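Local coordinates for Ras GTPase-activating-like protein rng2 (Schizosaccharomyces pombe, PDB 1P2X) that binds actin filaments through its calponin-homology domain and helps build the contractile F-actin ring at the division site, at residues D8-I20 with L102-L116. Residues are numbered along the deposited sequence; the frame is centred on the assembly and turned at random.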
loop_
_atom_site.group_PDB
_atom_site.type_symbol
_atom_site.label_atom_id
_atom_site.label_comp_id
_atom_site.label_asym_id
_atom_site.label_seq_id
_atom_site.Cartn_x
_atom_site.Cartn_y
_atom_site.Cartn_z
ATOM N N ASP A 8 15.180 1.420 -1.624
ATOM C CA ASP A 8 14.573 0.247 -1.009
ATOM C C ASP A 8 13.076 0.438 -0.785
ATOM O O ASP A 8 12.286 -0.420 -1.169
ATOM C CG ASP A 8 16.551 -0.833 0.102
ATOM O OD1 ASP A 8 16.844 -1.341 -1.008
ATOM O OD2 ASP A 8 17.291 -1.010 1.088
ATOM N N TYR A 9 12.694 1.565 -0.181
ATOM C CA TYR A 9 11.289 1.845 0.081
ATOM C C TYR A 9 10.486 1.878 -1.221
ATOM O O TYR A 9 9.334 1.436 -1.262
ATOM C CB TYR A 9 11.102 3.164 0.856
ATOM C CG TYR A 9 9.640 3.459 1.119
ATOM C CD1 TYR A 9 8.865 2.586 1.888
ATOM C CD2 TYR A 9 9.005 4.542 0.522
ATOM C CE1 TYR A 9 7.488 2.784 2.050
ATOM C CE2 TYR A 9 7.630 4.753 0.690
ATOM C CZ TYR A 9 6.882 3.866 1.449
ATOM O OH TYR A 9 5.523 4.035 1.576
ATOM N N LEU A 10 11.089 2.395 -2.284
ATOM C CA LEU A 10 10.414 2.421 -3.574
ATOM C C LEU A 10 10.201 0.997 -4.069
ATOM O O LEU A 10 9.213 0.708 -4.744
ATOM C CB LEU A 10 11.217 3.235 -4.605
ATOM C CG LEU A 10 10.962 4.746 -4.589
ATOM C CD1 LEU A 10 11.936 5.464 -5.532
ATOM C CD2 LEU A 10 9.518 5.016 -4.994
ATOM N N CYS A 11 11.126 0.100 -3.742
ATOM C CA CYS A 11 10.956 -1.299 -4.130
ATOM C C CYS A 11 9.794 -1.887 -3.339
ATOM O O CYS A 11 9.001 -2.654 -3.875
ATOM C CB CYS A 11 12.211 -2.121 -3.848
ATOM S SG CYS A 11 13.591 -1.763 -4.943
ATOM N N ARG A 12 9.691 -1.517 -2.067
ATOM C CA ARG A 12 8.606 -2.011 -1.242
ATOM C C ARG A 12 7.270 -1.550 -1.813
ATOM O O ARG A 12 6.320 -2.334 -1.899
ATOM C CB ARG A 12 8.769 -1.539 0.206
ATOM C CG ARG A 12 10.155 -1.855 0.828
ATOM C CD ARG A 12 10.375 -3.350 1.112
ATOM N NE ARG A 12 10.839 -4.125 -0.043
ATOM C CZ ARG A 12 12.092 -4.152 -0.481
ATOM N NH1 ARG A 12 13.035 -3.445 0.129
ATOM N NH2 ARG A 12 12.419 -4.915 -1.517
ATOM N N VAL A 13 7.194 -0.279 -2.204
ATOM C CA VAL A 13 5.976 0.277 -2.787
ATOM C C VAL A 13 5.659 -0.421 -4.119
ATOM O O VAL A 13 4.505 -0.742 -4.408
ATOM C CB VAL A 13 6.106 1.811 -3.030
ATOM C CG1 VAL A 13 4.809 2.368 -3.613
ATOM C CG2 VAL A 13 6.445 2.527 -1.743
ATOM N N ASP A 14 6.696 -0.663 -4.918
ATOM C CA ASP A 14 6.541 -1.330 -6.213
ATOM C C ASP A 14 5.987 -2.753 -6.042
ATOM O O ASP A 14 5.117 -3.190 -6.796
ATOM C CB ASP A 14 7.895 -1.384 -6.935
ATOM C CG ASP A 14 7.763 -1.743 -8.391
ATOM O OD1 ASP A 14 8.258 -2.822 -8.806
ATOM O OD2 ASP A 14 7.168 -0.953 -9.160
ATOM N N GLU A 15 6.510 -3.468 -5.053
ATOM C CA GLU A 15 6.081 -4.836 -4.762
ATOM C C GLU A 15 4.604 -4.906 -4.341
ATOM O O GLU A 15 3.868 -5.786 -4.782
ATOM C CB GLU A 15 6.981 -5.447 -3.674
ATOM C CG GLU A 15 8.423 -5.679 -4.123
ATOM C CD GLU A 15 9.389 -5.812 -2.962
ATOM O OE1 GLU A 15 8.932 -5.784 -1.798
ATOM O OE2 GLU A 15 10.609 -5.940 -3.208
ATOM N N ALA A 16 4.185 -3.976 -3.489
ATOM C CA ALA A 16 2.800 -3.915 -3.038
ATOM C C ALA A 16 1.897 -3.535 -4.220
ATOM O O ALA A 16 0.789 -4.054 -4.348
ATOM C CB ALA A 16 2.653 -2.884 -1.908
ATOM N N LYS A 17 2.367 -2.626 -5.072
ATOM C CA LYS A 17 1.587 -2.208 -6.228
ATOM C C LYS A 17 1.356 -3.423 -7.113
ATOM O O LYS A 17 0.215 -3.792 -7.386
ATOM C CB LYS A 17 2.304 -1.119 -7.038
ATOM C CG LYS A 17 1.448 -0.509 -8.143
ATOM C CD LYS A 17 2.233 0.419 -9.081
ATOM C CE LYS A 17 3.217 -0.372 -9.934
ATOM N NZ LYS A 17 3.878 0.447 -10.970
ATOM N N LYS A 18 2.443 -4.048 -7.551
ATOM C CA LYS A 18 2.351 -5.225 -8.415
ATOM C C LYS A 18 1.395 -6.287 -7.875
ATOM O O LYS A 18 0.598 -6.833 -8.626
ATOM C CB LYS A 18 3.730 -5.863 -8.605
ATOM C CG LYS A 18 4.759 -5.019 -9.357
ATOM C CD LYS A 18 6.103 -5.745 -9.309
ATOM C CE LYS A 18 6.455 -6.127 -7.851
ATOM N NZ LYS A 18 7.471 -7.221 -7.686
ATOM N N TRP A 19 1.497 -6.582 -6.580
ATOM C CA TRP A 19 0.645 -7.580 -5.942
ATOM C C TRP A 19 -0.821 -7.213 -6.117
ATOM O O TRP A 19 -1.645 -8.054 -6.463
ATOM C CB TRP A 19 0.967 -7.696 -4.448
ATOM C CG TRP A 19 0.121 -8.722 -3.776
ATOM C CD1 TRP A 19 0.212 -10.077 -3.917
ATOM C CD2 TRP A 19 -1.015 -8.482 -2.935
ATOM N NE1 TRP A 19 -0.794 -10.694 -3.222
ATOM C CE2 TRP A 19 -1.562 -9.740 -2.602
ATOM C CE3 TRP A 19 -1.624 -7.324 -2.425
ATOM C CZ2 TRP A 19 -2.692 -9.881 -1.785
ATOM C CZ3 TRP A 19 -2.748 -7.465 -1.609
ATOM C CH2 TRP A 19 -3.267 -8.739 -1.299
ATOM N N ILE A 20 -1.142 -5.948 -5.875
ATOM C CA ILE A 20 -2.506 -5.478 -6.031
ATOM C C ILE A 20 -2.900 -5.534 -7.499
ATOM O O ILE A 20 -4.028 -5.876 -7.818
ATOM C CB ILE A 20 -2.666 -4.042 -5.492
ATOM C CG1 ILE A 20 -2.433 -4.029 -3.976
ATOM C CG2 ILE A 20 -4.054 -3.497 -5.828
ATOM C CD1 ILE A 20 -2.548 -2.656 -3.339
ATOM N N LEU A 102 1.892 7.114 5.082
ATOM C CA LEU A 102 1.590 6.260 3.930
ATOM C C LEU A 102 2.415 4.971 3.883
ATOM O O LEU A 102 1.957 3.952 3.358
ATOM C CB LEU A 102 1.755 7.054 2.631
ATOM C CG LEU A 102 0.618 8.056 2.374
ATOM C CD1 LEU A 102 0.968 8.981 1.202
ATOM C CD2 LEU A 102 -0.682 7.308 2.096
ATOM N N PRO A 103 3.656 5.011 4.391
ATOM C CA PRO A 103 4.481 3.798 4.422
ATOM C C PRO A 103 3.852 2.681 5.264
ATOM O O PRO A 103 4.125 1.496 5.047
ATOM C CB PRO A 103 5.798 4.297 5.024
ATOM C CG PRO A 103 5.885 5.695 4.489
ATOM C CD PRO A 103 4.474 6.210 4.662
ATOM N N LYS A 104 3.022 3.055 6.230
ATOM C CA LYS A 104 2.361 2.063 7.070
ATOM C C LYS A 104 1.272 1.369 6.270
ATOM O O LYS A 104 0.902 0.230 6.558
ATOM C CB LYS A 104 1.761 2.713 8.318
ATOM C CG LYS A 104 1.187 1.720 9.311
ATOM C CD LYS A 104 0.809 2.390 10.627
ATOM C CE LYS A 104 2.002 3.104 11.244
ATOM N NZ LYS A 104 1.647 3.739 12.549
ATOM N N VAL A 105 0.754 2.061 5.260
ATOM C CA VAL A 105 -0.256 1.473 4.390
ATOM C C VAL A 105 0.427 0.405 3.542
ATOM O O VAL A 105 -0.050 -0.726 3.445
ATOM C CB VAL A 105 -0.901 2.541 3.477
ATOM C CG1 VAL A 105 -1.776 1.884 2.427
ATOM C CG2 VAL A 105 -1.728 3.509 4.319
ATOM N N ILE A 106 1.554 0.775 2.942
ATOM C CA ILE A 106 2.333 -0.142 2.121
ATOM C C ILE A 106 2.730 -1.356 2.960
ATOM O O ILE A 106 2.723 -2.486 2.481
ATOM C CB ILE A 106 3.603 0.557 1.581
ATOM C CG1 ILE A 106 3.211 1.774 0.729
ATOM C CG2 ILE A 106 4.440 -0.408 0.769
ATOM C CD1 ILE A 106 2.177 1.463 -0.356
ATOM N N TYR A 107 3.085 -1.099 4.217
ATOM C CA TYR A 107 3.465 -2.145 5.165
ATOM C C TYR A 107 2.269 -3.063 5.406
ATOM O O TYR A 107 2.388 -4.283 5.373
ATOM C CB TYR A 107 3.908 -1.503 6.483
ATOM C CG TYR A 107 4.281 -2.482 7.580
ATOM C CD1 TYR A 107 5.328 -3.389 7.417
ATOM C CD2 TYR A 107 3.591 -2.486 8.788
ATOM C CE1 TYR A 107 5.671 -4.278 8.439
ATOM C CE2 TYR A 107 3.920 -3.366 9.807
ATOM C CZ TYR A 107 4.954 -4.257 9.628
ATOM O OH TYR A 107 5.253 -5.142 10.633
ATOM N N CYS A 108 1.110 -2.463 5.636
ATOM C CA CYS A 108 -0.092 -3.235 5.869
ATOM C C CYS A 108 -0.379 -4.128 4.663
ATOM O O CYS A 108 -0.728 -5.308 4.818
ATOM C CB CYS A 108 -1.275 -2.304 6.151
ATOM S SG CYS A 108 -2.860 -3.161 6.323
ATOM N N ILE A 109 -0.204 -3.583 3.460
ATOM C CA ILE A 109 -0.457 -4.351 2.241
ATOM C C ILE A 109 0.463 -5.571 2.101
ATOM O O ILE A 109 0.036 -6.628 1.633
ATOM C CB ILE A 109 -0.323 -3.456 0.997
ATOM C CG1 ILE A 109 -1.484 -2.450 0.962
ATOM C CG2 ILE A 109 -0.279 -4.309 -0.269
ATOM C CD1 ILE A 109 -1.401 -1.444 -0.148
ATOM N N HIS A 110 1.725 -5.419 2.498
ATOM C CA HIS A 110 2.674 -6.525 2.425
ATOM C C HIS A 110 2.244 -7.637 3.401
ATOM O O HIS A 110 2.203 -8.814 3.039
ATOM C CB HIS A 110 4.097 -6.060 2.780
ATOM C CG HIS A 110 4.847 -5.433 1.641
ATOM N ND1 HIS A 110 6.049 -5.932 1.185
ATOM C CD2 HIS A 110 4.599 -4.319 0.909
ATOM C CE1 HIS A 110 6.510 -5.155 0.220
ATOM N NE2 HIS A 110 5.653 -4.165 0.036
ATOM N N ALA A 111 1.919 -7.251 4.633
ATOM C CA ALA A 111 1.523 -8.210 5.662
ATOM C C ALA A 111 0.258 -8.953 5.226
ATOM O O ALA A 111 0.166 -10.175 5.370
ATOM C CB ALA A 111 1.293 -7.492 6.988
ATOM N N LEU A 112 -0.711 -8.216 4.686
ATOM C CA LEU A 112 -1.933 -8.832 4.190
ATOM C C LEU A 112 -1.601 -9.846 3.088
ATOM O O LEU A 112 -2.115 -10.963 3.095
ATOM C CB LEU A 112 -2.887 -7.776 3.636
ATOM C CG LEU A 112 -4.220 -8.302 3.085
ATOM C CD1 LEU A 112 -5.044 -8.868 4.243
ATOM C CD2 LEU A 112 -4.992 -7.188 2.364
ATOM N N SER A 113 -0.736 -9.464 2.150
ATOM C CA SER A 113 -0.386 -10.363 1.056
ATOM C C SER A 113 0.143 -11.694 1.583
ATOM O O SER A 113 -0.202 -12.762 1.059
ATOM C CB SER A 113 0.659 -9.741 0.127
ATOM O OG SER A 113 1.938 -9.750 0.727
ATOM N N TYR A 114 0.985 -11.631 2.613
ATOM C CA TYR A 114 1.549 -12.841 3.203
ATOM C C TYR A 114 0.480 -13.619 3.951
ATOM O O TYR A 114 0.448 -14.847 3.893
ATOM C CB TYR A 114 2.702 -12.508 4.161
ATOM C CG TYR A 114 3.978 -12.080 3.461
ATOM C CD1 TYR A 114 4.322 -10.729 3.351
ATOM C CD2 TYR A 114 4.833 -13.027 2.891
ATOM C CE1 TYR A 114 5.489 -10.329 2.692
ATOM C CE2 TYR A 114 6.002 -12.640 2.228
ATOM C CZ TYR A 114 6.321 -11.291 2.133
ATOM O OH TYR A 114 7.464 -10.895 1.477
ATOM N N PHE A 115 -0.394 -12.903 4.653
ATOM C CA PHE A 115 -1.460 -13.538 5.422
ATOM C C PHE A 115 -2.357 -14.360 4.506
ATOM O O PHE A 115 -2.799 -15.454 4.865
ATOM C CB PHE A 115 -2.306 -12.479 6.137
ATOM C CG PHE A 115 -3.364 -13.052 7.050
ATOM C CD1 PHE A 115 -3.014 -13.644 8.256
ATOM C CD2 PHE A 115 -4.708 -12.994 6.704
ATOM C CE1 PHE A 115 -3.983 -14.174 9.104
ATOM C CE2 PHE A 115 -5.684 -13.516 7.548
ATOM C CZ PHE A 115 -5.313 -14.107 8.757
ATOM N N LEU A 116 -2.627 -13.818 3.319
ATOM C CA LEU A 116 -3.489 -14.491 2.355
ATOM C C LEU A 116 -2.739 -15.520 1.511
ATOM O O LEU A 116 -3.232 -16.636 1.312
ATOM C CB LEU A 116 -4.169 -13.469 1.441
ATOM C CG LEU A 116 -5.029 -12.389 2.100
ATOM C CD1 LEU A 116 -5.611 -11.487 1.033
ATOM C CD2 LEU A 116 -6.152 -13.015 2.924
#
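Ser113 CB lies over the centre of the Trp19 indole, 3.6 Å from the centroid of its five-membered ring, a CH-pi contact that a small side chain permits. Leu116 CD1 meets the indole's edge, and with Ile109 and Leu112 these residues form the hole into which Trp19 fits as a knob. With CG anti to the backbone N (chi1 -179°), the broad indole is laid with one face on Ser113; an alanine here would probably leave that hole unfilled and strip Ser113 of its aromatic cover. The His110 ring takes Arg12 O and Glu15 OE1 at its edge, both in plane. His110 NE2 donates to Arg12 O (2.7 Å, nearly straight at 165°), a carbonyl already bonded by Ala16 N from the opposite face. Glu15 OE1 stands 3.2 Å from His110 CE1, while Arg12 grips that carboxylate side-on through NE and NH2. Ala16, whose small side chain suits a place facing the other helix, puts CB 3.6 Å from Ile109 CG2. Val13 CG2 covers one face of the Tyr9 ring, whose hydroxyl passes Pro103 and Ile106 to hydrogen-bond Glu35. The axes of segments 8-20 and 102-116 cross at 51° and approach to 9.4 Å in the buried core of the all-helical calponin-homology fold.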